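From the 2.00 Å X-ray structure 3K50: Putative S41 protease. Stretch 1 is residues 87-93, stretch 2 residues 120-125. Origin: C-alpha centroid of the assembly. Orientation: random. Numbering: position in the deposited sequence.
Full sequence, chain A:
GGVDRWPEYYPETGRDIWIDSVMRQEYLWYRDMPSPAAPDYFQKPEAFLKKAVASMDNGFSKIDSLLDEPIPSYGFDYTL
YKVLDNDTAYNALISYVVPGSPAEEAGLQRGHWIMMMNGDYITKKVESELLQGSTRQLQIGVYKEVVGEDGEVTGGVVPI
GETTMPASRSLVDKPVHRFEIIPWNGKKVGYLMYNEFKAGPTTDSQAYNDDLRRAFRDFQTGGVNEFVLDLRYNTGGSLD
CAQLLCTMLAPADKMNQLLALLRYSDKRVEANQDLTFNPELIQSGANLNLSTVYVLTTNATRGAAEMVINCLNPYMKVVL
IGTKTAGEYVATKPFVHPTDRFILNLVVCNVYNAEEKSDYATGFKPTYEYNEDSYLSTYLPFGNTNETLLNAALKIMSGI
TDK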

# COMPACT_ATOMS: atom_id res chain seq x y z
N ASP A 87 2.78 -19.30 27.91
CA ASP A 87 1.43 -18.79 28.09
C ASP A 87 1.24 -17.37 27.56
O ASP A 87 0.28 -17.10 26.84
CB ASP A 87 1.05 -18.83 29.59
N THR A 88 2.16 -16.49 27.92
CA THR A 88 2.04 -15.09 27.59
C THR A 88 2.92 -14.61 26.39
O THR A 88 2.74 -13.48 25.90
CB THR A 88 2.36 -14.27 28.87
N ALA A 89 3.81 -15.49 25.88
CA ALA A 89 4.83 -15.09 24.88
C ALA A 89 4.48 -15.26 23.39
O ALA A 89 3.67 -16.11 22.97
CB ALA A 89 6.19 -15.78 25.20
N TYR A 90 5.10 -14.40 22.59
CA TYR A 90 4.89 -14.38 21.15
C TYR A 90 6.18 -14.10 20.47
O TYR A 90 7.04 -13.46 21.03
CB TYR A 90 3.92 -13.25 20.77
CG TYR A 90 2.52 -13.42 21.25
CD1 TYR A 90 2.15 -13.08 22.56
CD2 TYR A 90 1.53 -13.87 20.38
CE1 TYR A 90 0.82 -13.25 22.99
CE2 TYR A 90 0.25 -14.03 20.79
CZ TYR A 90 -0.10 -13.75 22.09
OH TYR A 90 -1.41 -13.91 22.42
N ASN A 91 6.30 -14.59 19.24
CA ASN A 91 7.42 -14.29 18.35
C ASN A 91 6.92 -13.31 17.29
O ASN A 91 5.80 -13.46 16.80
CB ASN A 91 7.95 -15.55 17.68
CG ASN A 91 8.66 -16.46 18.65
OD1 ASN A 91 9.42 -16.00 19.47
ND2 ASN A 91 8.45 -17.77 18.52
N ALA A 92 7.72 -12.30 16.96
CA ALA A 92 7.34 -11.31 15.95
C ALA A 92 8.03 -11.56 14.59
O ALA A 92 9.25 -11.39 14.45
CB ALA A 92 7.64 -9.88 16.45
N LEU A 93 7.25 -11.97 13.59
CA LEU A 93 7.74 -12.24 12.25
C LEU A 93 7.83 -10.92 11.48
O LEU A 93 6.81 -10.27 11.27
CB LEU A 93 6.81 -13.22 11.50
CG LEU A 93 7.14 -13.50 10.03
CD1 LEU A 93 8.57 -13.97 9.90
CD2 LEU A 93 6.19 -14.53 9.38
N ASP A 120 13.82 -10.47 27.82
CA ASP A 120 12.44 -10.72 28.20
C ASP A 120 11.57 -11.08 26.99
O ASP A 120 11.80 -10.59 25.87
CB ASP A 120 11.86 -9.47 28.87
CG ASP A 120 12.54 -9.11 30.18
OD1 ASP A 120 13.49 -9.80 30.63
OD2 ASP A 120 12.09 -8.10 30.78
N TYR A 121 10.55 -11.88 27.23
CA TYR A 121 9.63 -12.30 26.18
C TYR A 121 8.78 -11.17 25.66
O TYR A 121 8.65 -10.12 26.30
CB TYR A 121 8.72 -13.42 26.69
CG TYR A 121 9.47 -14.70 26.94
CD1 TYR A 121 9.88 -15.51 25.88
CD2 TYR A 121 9.77 -15.11 28.23
CE1 TYR A 121 10.57 -16.68 26.10
CE2 TYR A 121 10.46 -16.28 28.46
CZ TYR A 121 10.86 -17.06 27.39
OH TYR A 121 11.55 -18.23 27.63
N ILE A 122 8.25 -11.34 24.47
CA ILE A 122 7.33 -10.35 23.93
C ILE A 122 5.96 -10.86 24.33
O ILE A 122 5.60 -12.01 24.05
CB ILE A 122 7.41 -10.18 22.42
CG1 ILE A 122 8.86 -9.85 21.99
CG2 ILE A 122 6.44 -9.09 22.03
CD1 ILE A 122 9.08 -9.85 20.44
N THR A 123 5.21 -10.01 25.02
CA THR A 123 3.90 -10.30 25.52
C THR A 123 3.01 -9.18 24.99
O THR A 123 3.53 -8.14 24.54
CB THR A 123 3.90 -10.25 27.06
OG1 THR A 123 4.06 -8.89 27.49
CG2 THR A 123 5.06 -11.12 27.67
N LYS A 124 1.69 -9.36 25.06
CA LYS A 124 0.76 -8.31 24.60
C LYS A 124 0.95 -6.98 25.36
O LYS A 124 0.76 -5.88 24.79
CB LYS A 124 -0.69 -8.81 24.67
CG LYS A 124 -1.09 -9.73 23.54
CD LYS A 124 -1.32 -8.95 22.25
CE LYS A 124 -1.72 -9.83 21.08
NZ LYS A 124 -1.96 -8.99 19.85
N LYS A 125 1.34 -7.08 26.63
CA LYS A 125 1.58 -5.89 27.44
C LYS A 125 2.69 -5.03 26.84
O LYS A 125 2.55 -3.80 26.77
CB LYS A 125 1.98 -6.26 28.88
CG LYS A 125 2.47 -5.09 29.73
O HOH W 1 0.54 -11.59 26.19
O HOH W 2 8.94 -13.75 23.02

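Two water molecules do much of the joining that direct backbone hydrogen bonds would do in a regular pairing of strands. Water 1 donates to Thr88 O at 2.9 Å and accepts from Lys124 N at 2.8 Å; the direct separation of Thr88 O and Lys124 N is 4.3 Å, too long for a hydrogen bond, so the water spans the gap. Water 2 is placed similarly: it accepts from Ile122 N at 2.9 Å and lies 2.8 Å from Tyr90 O, which is placed to accept from it.

Between these two bridges lies the one direct hydrogen bond of the contact, from Tyr90 N to Ile122 O. Its N-to-O distance of 2.8 Å is short, but the angle at the hydrogen is 136°, so the bond is distinctly bent. The end-to-end directions of the touching segments, taken from Thr88 to Ala92 and from Tyr121 to Lys124, differ by 96°. The segments therefore cross nearly at right angles, and the backbones come close over a short length, with the nearest CA atoms, those of Ala89 and Thr123, 4.9 Å apart.

At this crossing, carbonyl oxygens also meet CA-H groups. Ala89 CA lies 3.3 Å from Ile122 O, with an angle at the hydrogen of 146°, so this carbonyl receives both that contact and the Tyr90 amide. In the other direction, Thr123 CA approaches Thr88 O to 3.4 Å, at 144°. Thr88 O thus faces a CA-H group as well as water 1. Such contacts are individually weak, but here they accompany the close passage of the two backbones.

The side chains add modest packing. Ala89 CB is 3.8 Å from Tyr121 CD1, an oblique approach to the ring, and Tyr121 directs its CA-to-CB bond toward the other stretch. Farther along, Ala92 CB meets Ile122 CD1 at 4.2 Å; the m,t rotamer of Ile122 carries that terminal methyl to the alanine.

Tyr90, in the m rotamer, has the largest area covered by the opposing stretch, 82 Å². Ile122 O lies at its ring edge, near the ring plane, whereas Lys124 CG approaches Tyr90 CE1 obliquely at 4.0 Å. Lys124 NZ is 21° off the ring normal, a favourable direction for a cation-pi interaction, but it stands 5.8 Å from the centroid of the Tyr90 ring, leaving at most a weak attraction. In total, the two stretches bury 340 Å², counting both sides.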